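Local coordinates for hypothetical protein (Staphylococcus aureus subsp. aureus, PDB 2ETS) that is of unknown function but belongs to the DUF1798 family of bacterial proteins, whose representatives adopt a four-helical bundle fold, at residues A[72-77]-A[111-116]; A[18-23]-A[56-61]; A[66-71]-A[115-120]. All blocks are in the same frame, centred on the assembly; numbering follows the deposited sequence.

Contact 1: A[72-77]-A[111-116]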
loop_
_atom_site.group_PDB
_atom_site.type_symbol
_atom_site.label_atom_id
_atom_site.label_comp_id
_atom_site.label_asym_id
_atom_site.label_seq_id
_atom_site.Cartn_x
_atom_site.Cartn_y
_atom_site.Cartn_z
ATOM N N PRO A 72 1.079 2.954 18.770
ATOM C CA PRO A 72 2.444 3.446 18.791
ATOM C C PRO A 72 3.005 3.660 17.390
ATOM O O PRO A 72 2.674 2.907 16.477
ATOM C CB PRO A 72 3.215 2.362 19.534
ATOM C CG PRO A 72 2.155 1.761 20.508
ATOM C CD PRO A 72 0.894 1.781 19.661
ATOM N N TYR A 73 3.810 4.718 17.237
ATOM C CA TYR A 73 4.441 5.089 15.941
ATOM C C TYR A 73 3.492 5.739 14.938
ATOM O O TYR A 73 3.906 6.035 13.828
ATOM C CB TYR A 73 5.115 3.878 15.255
ATOM C CG TYR A 73 6.318 3.316 15.979
ATOM C CD1 TYR A 73 7.538 3.991 15.950
ATOM C CD2 TYR A 73 6.248 2.129 16.674
ATOM C CE1 TYR A 73 8.645 3.486 16.620
ATOM C CE2 TYR A 73 7.355 1.625 17.341
ATOM C CZ TYR A 73 8.544 2.320 17.294
ATOM O OH TYR A 73 9.653 1.861 17.943
HETATM N N MSE A 74 2.225 5.945 15.295
HETATM C CA MSE A 74 1.256 6.480 14.345
HETATM C C MSE A 74 0.700 7.798 14.830
HETATM O O MSE A 74 0.696 8.075 16.001
HETATM C CB MSE A 74 0.114 5.491 14.115
HETATM C CG MSE A 74 0.333 4.546 12.964
HETATM SE SE MSE A 74 0.384 5.438 11.229
HETATM C CE MSE A 74 2.058 4.778 10.680
ATOM N N ASN A 75 0.259 8.621 13.894
ATOM C CA ASN A 75 -0.459 9.845 14.192
ATOM C C ASN A 75 -1.263 10.187 12.941
ATOM O O ASN A 75 -1.169 9.469 11.965
ATOM C CB ASN A 75 0.495 10.971 14.610
ATOM C CG ASN A 75 1.445 11.391 13.514
ATOM O OD1 ASN A 75 1.058 11.531 12.357
ATOM N ND2 ASN A 75 2.697 11.631 13.882
ATOM N N SER A 76 -2.041 11.264 12.976
ATOM C CA SER A 76 -2.971 11.607 11.884
ATOM C C SER A 76 -2.241 11.877 10.563
ATOM O O SER A 76 -2.623 11.330 9.517
ATOM C CB SER A 76 -3.820 12.839 12.281
ATOM O OG SER A 76 -4.630 13.245 11.190
ATOM N N ARG A 77 -1.184 12.702 10.626
ATOM C CA ARG A 77 -0.349 12.999 9.458
ATOM C C ARG A 77 0.280 11.733 8.839
ATOM O O ARG A 77 0.153 11.503 7.646
ATOM C CB ARG A 77 0.756 13.977 9.806
ATOM C CG ARG A 77 1.369 14.632 8.549
ATOM C CD ARG A 77 2.386 15.704 8.905
ATOM N NE ARG A 77 3.542 15.011 9.402
ATOM C CZ ARG A 77 4.586 14.622 8.677
ATOM N NH1 ARG A 77 4.728 14.925 7.388
ATOM N NH2 ARG A 77 5.529 13.935 9.283
ATOM N N GLN A 111 6.106 -0.655 4.115
ATOM C CA GLN A 111 6.157 -1.949 4.835
ATOM C C GLN A 111 6.519 -1.655 6.278
ATOM O O GLN A 111 5.960 -2.278 7.194
ATOM C CB GLN A 111 7.134 -2.973 4.193
ATOM C CG GLN A 111 6.806 -3.254 2.708
ATOM C CD GLN A 111 7.791 -4.183 1.957
ATOM O OE1 GLN A 111 9.027 -3.957 1.940
ATOM N NE2 GLN A 111 7.229 -5.233 1.304
ATOM N N TYR A 112 7.395 -0.661 6.499
ATOM C CA TYR A 112 7.766 -0.333 7.866
ATOM C C TYR A 112 6.543 0.145 8.697
ATOM O O TYR A 112 6.245 -0.381 9.771
ATOM C CB TYR A 112 8.937 0.662 7.903
ATOM C CG TYR A 112 9.216 1.152 9.277
ATOM C CD1 TYR A 112 8.510 2.235 9.801
ATOM C CD2 TYR A 112 10.159 0.522 10.082
ATOM C CE1 TYR A 112 8.738 2.677 11.097
ATOM C CE2 TYR A 112 10.398 0.969 11.387
ATOM C CZ TYR A 112 9.679 2.032 11.881
ATOM O OH TYR A 112 9.883 2.464 13.171
ATOM N N ASP A 113 5.811 1.105 8.174
ATOM C CA ASP A 113 4.586 1.559 8.824
ATOM C C ASP A 113 3.547 0.461 9.047
ATOM O O ASP A 113 2.909 0.373 10.099
ATOM C CB ASP A 113 3.959 2.633 7.968
ATOM C CG ASP A 113 4.718 3.960 8.040
ATOM O OD1 ASP A 113 5.550 4.147 8.969
ATOM O OD2 ASP A 113 4.448 4.813 7.163
ATOM N N LEU A 114 3.334 -0.337 8.011
ATOM C CA LEU A 114 2.369 -1.429 8.072
ATOM C C LEU A 114 2.685 -2.424 9.183
ATOM O O LEU A 114 1.783 -2.902 9.872
ATOM C CB LEU A 114 2.314 -2.145 6.721
ATOM C CG LEU A 114 1.591 -1.364 5.613
ATOM C CD1 LEU A 114 1.663 -2.145 4.332
ATOM C CD2 LEU A 114 0.123 -1.085 5.958
ATOM N N GLN A 115 3.967 -2.728 9.366
ATOM C CA GLN A 115 4.363 -3.622 10.445
ATOM C C GLN A 115 4.054 -3.043 11.817
ATOM O O GLN A 115 3.648 -3.783 12.718
ATOM C CB GLN A 115 5.855 -3.949 10.376
ATOM C CG GLN A 115 6.221 -4.959 9.353
ATOM C CD GLN A 115 5.556 -6.326 9.612
ATOM O OE1 GLN A 115 5.087 -6.966 8.669
ATOM N NE2 GLN A 115 5.474 -6.742 10.887
ATOM N N ASN A 116 4.280 -1.739 11.990
ATOM C CA ASN A 116 4.042 -1.085 13.258
ATOM C C ASN A 116 2.560 -1.092 13.580
ATOM O O ASN A 116 2.150 -1.193 14.749
ATOM C CB ASN A 116 4.553 0.364 13.235
ATOM C CG ASN A 116 6.067 0.461 13.360
ATOM O OD1 ASN A 116 6.728 -0.440 13.880
ATOM N ND2 ASN A 116 6.617 1.560 12.894
HETATM O O HOH W 1 2.023 0.281 16.839
HETATM O O HOH W 2 5.298 3.695 11.641
#
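Y112 meets Y73 through its hydroxyl: its CG leaves the backbone anti to N (chi1 172°), the two side chains cross at about a right angle, and Y112 OH lies 3.8 Å from Y73 CE1. One residue on, D113 touches selenomethionine M74. The M74 chain, bent at chi2 and chi3, brings its terminal methyl beside the carboxylate, M74 CE 3.8 Å from D113 CG. D113 OD1 also forms a salt bridge to K78 and accepts a 2.7 Å hydrogen bond from water 2. K78 lies at the start of helix 76-92, whose N-cap, N75, caps the K78 backbone N with its OD1. The contact therefore packs the connection leading into one helix of the four-helical bundle against helix 100-120. A turn further along, N116 stacks its amide on the Y73 ring, the two planes 11° apart. N116 ND2 sits 3.6 Å from Y73 CG, while N116 OD1 is closest to Y73 CD2. The same ND2 donates to water 2 at 2.8 Å, a water that also reaches Y73 O by a weak bond. Water 1 joins the backbones, donating to P72 O at 2.7 Å and to N116 O at 2.6 Å.

Contact 2: A[18-23]-A[56-61]. Unlike the reference sequence in segment 56-61: I57 (reference Met).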
loop_
_atom_site.group_PDB
_atom_site.type_symbol
_atom_site.label_atom_id
_atom_site.label_comp_id
_atom_site.label_asym_id
_atom_site.label_seq_id
_atom_site.Cartn_x
_atom_site.Cartn_y
_atom_site.Cartn_z
ATOM N N GLU A 18 -2.955 -6.959 7.160
ATOM C CA GLU A 18 -2.344 -8.124 6.481
ATOM C C GLU A 18 -2.658 -8.139 4.978
ATOM O O GLU A 18 -1.822 -8.523 4.146
ATOM C CB GLU A 18 -2.783 -9.447 7.146
ATOM C CG GLU A 18 -1.827 -9.838 8.256
ATOM C CD GLU A 18 -2.286 -11.025 9.095
ATOM O OE1 GLU A 18 -3.479 -11.080 9.489
ATOM O OE2 GLU A 18 -1.437 -11.907 9.371
ATOM N N SER A 19 -3.870 -7.712 4.645
ATOM C CA SER A 19 -4.244 -7.553 3.264
ATOM C C SER A 19 -3.397 -6.518 2.533
ATOM O O SER A 19 -3.008 -6.742 1.400
ATOM C CB SER A 19 -5.706 -7.174 3.147
ATOM O OG SER A 19 -6.096 -7.329 1.802
ATOM N N LEU A 20 -3.131 -5.376 3.156
ATOM C CA LEU A 20 -2.296 -4.366 2.524
ATOM C C LEU A 20 -0.840 -4.847 2.433
ATOM O O LEU A 20 -0.147 -4.588 1.461
ATOM C CB LEU A 20 -2.353 -3.044 3.296
ATOM C CG LEU A 20 -3.662 -2.261 3.265
ATOM C CD1 LEU A 20 -3.583 -1.109 4.251
ATOM C CD2 LEU A 20 -3.911 -1.737 1.879
ATOM N N ILE A 21 -0.363 -5.514 3.467
ATOM C CA ILE A 21 0.976 -6.082 3.439
ATOM C C ILE A 21 1.171 -6.991 2.229
ATOM O O ILE A 21 2.115 -6.789 1.420
ATOM C CB ILE A 21 1.308 -6.799 4.764
ATOM C CG1 ILE A 21 1.513 -5.706 5.848
ATOM C CG2 ILE A 21 2.591 -7.636 4.630
ATOM C CD1 ILE A 21 1.705 -6.239 7.266
ATOM N N TYR A 22 0.271 -7.953 2.081
ATOM C CA TYR A 22 0.269 -8.833 0.900
ATOM C C TYR A 22 0.279 -7.992 -0.380
ATOM O O TYR A 22 1.087 -8.237 -1.283
ATOM C CB TYR A 22 -0.928 -9.803 0.905
ATOM C CG TYR A 22 -1.236 -10.422 -0.470
ATOM C CD1 TYR A 22 -0.612 -11.614 -0.924
ATOM C CD2 TYR A 22 -2.154 -9.829 -1.303
ATOM C CE1 TYR A 22 -0.915 -12.159 -2.194
ATOM C CE2 TYR A 22 -2.470 -10.368 -2.545
ATOM C CZ TYR A 22 -1.844 -11.496 -2.997
ATOM O OH TYR A 22 -2.229 -11.915 -4.255
ATOM N N GLU A 23 -0.627 -6.997 -0.450
ATOM C CA GLU A 23 -0.748 -6.202 -1.669
ATOM C C GLU A 23 0.520 -5.370 -2.016
ATOM O O GLU A 23 0.919 -5.274 -3.183
ATOM C CB GLU A 23 -1.985 -5.329 -1.589
ATOM C CG GLU A 23 -3.286 -6.110 -1.810
ATOM C CD GLU A 23 -3.433 -6.662 -3.225
ATOM O OE1 GLU A 23 -2.480 -6.507 -4.033
ATOM O OE2 GLU A 23 -4.511 -7.240 -3.529
ATOM N N SER A 56 -10.476 0.209 -2.646
ATOM C CA SER A 56 -11.518 -0.445 -1.847
ATOM C C SER A 56 -10.949 -0.816 -0.486
ATOM O O SER A 56 -11.569 -0.555 0.526
ATOM C CB SER A 56 -12.141 -1.686 -2.545
ATOM N N ILE A 57 -9.762 -1.394 -0.455
ATOM C CA ILE A 57 -9.161 -1.764 0.819
ATOM C C ILE A 57 -8.877 -0.527 1.653
ATOM O O ILE A 57 -9.152 -0.509 2.841
ATOM C CB ILE A 57 -7.855 -2.595 0.659
ATOM C CG1 ILE A 57 -8.124 -3.884 -0.145
ATOM C CG2 ILE A 57 -7.310 -3.001 2.044
ATOM C CD1 ILE A 57 -6.820 -4.570 -0.601
ATOM N N LEU A 58 -8.346 0.512 1.024
ATOM C CA LEU A 58 -8.001 1.732 1.754
ATOM C C LEU A 58 -9.208 2.411 2.321
ATOM O O LEU A 58 -9.141 2.908 3.433
ATOM C CB LEU A 58 -7.197 2.702 0.892
ATOM C CG LEU A 58 -5.803 2.145 0.544
ATOM C CD1 LEU A 58 -5.035 3.080 -0.356
ATOM C CD2 LEU A 58 -4.957 1.811 1.773
ATOM N N ASN A 59 -10.309 2.404 1.563
ATOM C CA ASN A 59 -11.574 2.956 2.035
ATOM C C ASN A 59 -12.049 2.293 3.316
ATOM O O ASN A 59 -12.532 2.971 4.232
ATOM C CB ASN A 59 -12.668 2.859 0.961
ATOM C CG ASN A 59 -12.466 3.862 -0.161
ATOM O OD1 ASN A 59 -11.754 4.851 -0.003
ATOM N ND2 ASN A 59 -13.069 3.597 -1.307
ATOM N N GLU A 60 -11.890 0.979 3.384
ATOM C CA GLU A 60 -12.222 0.251 4.597
ATOM C C GLU A 60 -11.288 0.691 5.715
ATOM O O GLU A 60 -11.737 1.134 6.751
ATOM C CB GLU A 60 -12.163 -1.279 4.389
ATOM C CG GLU A 60 -13.398 -1.896 3.678
ATOM N N ILE A 61 -9.990 0.621 5.503
ATOM C CA ILE A 61 -9.061 0.988 6.577
ATOM C C ILE A 61 -9.234 2.442 7.075
ATOM O O ILE A 61 -9.002 2.715 8.247
ATOM C CB ILE A 61 -7.606 0.673 6.209
ATOM C CG1 ILE A 61 -6.845 0.212 7.457
ATOM C CG2 ILE A 61 -6.884 1.885 5.567
ATOM C CD1 ILE A 61 -5.687 -0.707 7.146
#
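L20 meets I57, L58 and I61 with its two methyls, and each partner comes at it in a different way. L20 and I57 slide past each other in opposite senses, with L20 CD2 3.6 Å from I57 CG2. L58 crosses L20 at about a right angle and places its CD2 3.7 Å from the same L20 methyl. I61 and L20 reach toward each other tip to tip, I61 CD1 3.6 Å from L20 CD1. The other branch of I57 serves the flank: its CD1 lies 3.7 Å from S19 OG and 4.0 Å from E23 CG, the E23 chain crossing it obliquely. E23 bends at chi2 (-67°), which turns CD back from an extended course, and its carboxylate is tied by OE2 to H53 NE2 and by OE1 to Y50 OH, so a buried acidic group is satisfied by two residues of helix 43-63. No hydrogen bond links the two segments directly; the fit is almost wholly aliphatic. L114 of helix 100-120 touches L20, and I83 of helix 76-92 touches both L58 and I61. The segment axes approach to 10.8 Å with their N-to-C directions 149° apart, antiparallel with a moderate tilt, as in neighbouring helices of a four-helical bundle.

Contact 3: A[66-71]-A[115-120]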
loop_
_atom_site.group_PDB
_atom_site.type_symbol
_atom_site.label_atom_id
_atom_site.label_comp_id
_atom_site.label_asym_id
_atom_site.label_seq_id
_atom_site.Cartn_x
_atom_site.Cartn_y
_atom_site.Cartn_z
ATOM N N GLU A 66 -9.569 6.490 13.494
ATOM C CA GLU A 66 -9.505 6.907 14.909
ATOM C C GLU A 66 -8.720 5.923 15.789
ATOM O O GLU A 66 -7.964 6.344 16.664
ATOM C CB GLU A 66 -10.924 7.106 15.487
ATOM C CG GLU A 66 -11.749 8.221 14.835
ATOM N N PHE A 67 -8.883 4.624 15.549
ATOM C CA PHE A 67 -8.095 3.609 16.261
ATOM C C PHE A 67 -6.636 3.650 15.829
ATOM O O PHE A 67 -5.739 3.851 16.658
ATOM C CB PHE A 67 -8.621 2.193 16.014
ATOM C CG PHE A 67 -7.958 1.144 16.887
ATOM C CD1 PHE A 67 -6.720 0.600 16.548
ATOM C CD2 PHE A 67 -8.560 0.727 18.067
ATOM C CE1 PHE A 67 -6.106 -0.349 17.361
ATOM C CE2 PHE A 67 -7.948 -0.224 18.880
ATOM C CZ PHE A 67 -6.713 -0.760 18.516
ATOM N N ILE A 68 -6.426 3.463 14.524
ATOM C CA ILE A 68 -5.099 3.336 13.952
ATOM C C ILE A 68 -4.163 4.506 14.312
ATOM O O ILE A 68 -3.005 4.275 14.602
ATOM C CB ILE A 68 -5.183 3.147 12.417
ATOM C CG1 ILE A 68 -5.648 1.716 12.108
ATOM C CG2 ILE A 68 -3.831 3.418 11.757
ATOM C CD1 ILE A 68 -6.287 1.558 10.763
ATOM N N ILE A 69 -4.667 5.739 14.326
ATOM C CA ILE A 69 -3.799 6.913 14.600
ATOM C C ILE A 69 -3.246 6.945 16.030
ATOM O O ILE A 69 -2.275 7.661 16.326
ATOM C CB ILE A 69 -4.491 8.276 14.261
ATOM C CG1 ILE A 69 -5.742 8.515 15.110
ATOM C CG2 ILE A 69 -4.869 8.340 12.808
ATOM C CD1 ILE A 69 -6.079 9.998 15.251
ATOM N N GLU A 70 -3.855 6.150 16.895
ATOM C CA GLU A 70 -3.480 6.067 18.294
ATOM C C GLU A 70 -2.518 4.919 18.592
ATOM O O GLU A 70 -2.029 4.828 19.705
ATOM C CB GLU A 70 -4.735 5.918 19.175
ATOM C CG GLU A 70 -5.697 7.132 19.163
ATOM C CD GLU A 70 -5.050 8.416 19.681
ATOM O OE1 GLU A 70 -4.366 8.356 20.728
ATOM O OE2 GLU A 70 -5.221 9.483 19.040
ATOM N N VAL A 71 -2.234 4.034 17.639
ATOM C CA VAL A 71 -1.255 2.977 17.926
ATOM C C VAL A 71 0.162 3.595 18.006
ATOM O O VAL A 71 0.393 4.673 17.454
ATOM C CB VAL A 71 -1.323 1.768 16.939
ATOM C CG1 VAL A 71 -2.749 1.191 16.856
ATOM C CG2 VAL A 71 -0.830 2.131 15.571
ATOM N N GLN A 115 3.967 -2.728 9.366
ATOM C CA GLN A 115 4.363 -3.622 10.445
ATOM C C GLN A 115 4.054 -3.043 11.817
ATOM O O GLN A 115 3.648 -3.783 12.718
ATOM C CB GLN A 115 5.855 -3.949 10.376
ATOM C CG GLN A 115 6.221 -4.959 9.353
ATOM C CD GLN A 115 5.556 -6.326 9.612
ATOM O OE1 GLN A 115 5.087 -6.966 8.669
ATOM N NE2 GLN A 115 5.474 -6.742 10.887
ATOM N N ASN A 116 4.280 -1.739 11.990
ATOM C CA ASN A 116 4.042 -1.085 13.258
ATOM C C ASN A 116 2.560 -1.092 13.580
ATOM O O ASN A 116 2.150 -1.193 14.749
ATOM C CB ASN A 116 4.553 0.364 13.235
ATOM C CG ASN A 116 6.067 0.461 13.360
ATOM O OD1 ASN A 116 6.728 -0.440 13.880
ATOM N ND2 ASN A 116 6.617 1.560 12.894
ATOM N N ILE A 117 1.761 -0.949 12.534
ATOM C CA ILE A 117 0.329 -0.920 12.686
ATOM C C ILE A 117 -0.097 -2.314 13.063
ATOM O O ILE A 117 -0.810 -2.492 14.052
ATOM C CB ILE A 117 -0.385 -0.445 11.396
ATOM C CG1 ILE A 117 -0.129 1.044 11.195
ATOM C CG2 ILE A 117 -1.874 -0.712 11.472
ATOM C CD1 ILE A 117 -0.643 1.596 9.857
ATOM N N LEU A 118 0.377 -3.296 12.295
ATOM C CA LEU A 118 0.061 -4.700 12.569
ATOM C C LEU A 118 0.394 -5.014 14.008
ATOM O O LEU A 118 -0.446 -5.539 14.692
ATOM C CB LEU A 118 0.793 -5.661 11.617
ATOM C CG LEU A 118 0.389 -7.145 11.695
ATOM C CD1 LEU A 118 -0.985 -7.397 11.051
ATOM C CD2 LEU A 118 1.448 -8.055 11.056
ATOM N N ASP A 119 1.591 -4.662 14.484
ATOM C CA ASP A 119 1.921 -4.849 15.921
ATOM C C ASP A 119 0.907 -4.160 16.824
ATOM O O ASP A 119 0.464 -4.739 17.793
ATOM C CB ASP A 119 3.298 -4.292 16.317
ATOM C CG ASP A 119 4.434 -4.877 15.524
ATOM O OD1 ASP A 119 4.191 -5.788 14.699
ATOM O OD2 ASP A 119 5.579 -4.392 15.717
ATOM N N GLY A 120 0.575 -2.909 16.510
ATOM C CA GLY A 120 -0.346 -2.122 17.320
ATOM C C GLY A 120 -1.776 -2.653 17.405
ATOM O O GLY A 120 -2.459 -2.406 18.380
#
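V71 turns its CG1 anti to its own carbonyl carbon (chi1 -54°), which sets that methyl against the last residue of helix 100-120, G120: V71 CG1 lies 3.9 Å from G120 O. The same rotation puts V71 CG2 in the crowded position between N and the carbonyl carbon, from where it looks more loosely toward the I117 backbone. In I68 and I117 the CG1 branch likewise stands anti to the carbonyl carbon (chi1 -75° and -71°), leaving I68 CG2 anti to its backbone N. I117 continues extended to CD1, and the two side chains cross obliquely, I68 CG2 lying 4.1 Å from I117 CD1.

V71 and G120 have the nearest CA pair across the segments, 5.2 Å apart. V71 directs its CB toward the helix, and V71 CB rests 4.0 Å from G120 CA; the absence of a side chain on G120 lets the valine settle directly on the helical backbone. F67 adds a lighter touch, its ring offering an edge, near the ring plane, to G120 O.

A type I turn from I68 to V71, closed by V71 N donating to I68 O at 3.1 Å, swings V71 round to the same partner helix as I68. No hydrogen bond passes between the two segments.

Residues 66-71, with the I68-V71 turn, thus cover the C-terminal turns of helix 100-120 near one end of the bundle. F79 of helix 76-92 touches I68, and L82 of that helix touches I117. From helix 12-37, V17 packs on I117 and M13 on F67, while V121, just past helix 100-120, contacts both F67 and V71.

In the fold
Contact 2 is the core contact, its centre about 7 Å from that of the chain, and joins the long helices 12-37 and 43-63 by aliphatic side chains in contact. Contacts 1 and 3 lie farther out, at about 12 and 15 Å, with centres about 6 Å apart. Both use helix 100-120 and share Q115 and N116, and their other segments follow directly in the chain. Contact 3 is buried and mostly aliphatic, with V71 and F67 set against the G120 carbonyl; contact 1, half exposed, relies on aromatic-amide stacking and bridging waters. M74 packs on I68 and I117, linking these two, whereas I21 on L114 and I61 on I68 connect each to contact 2.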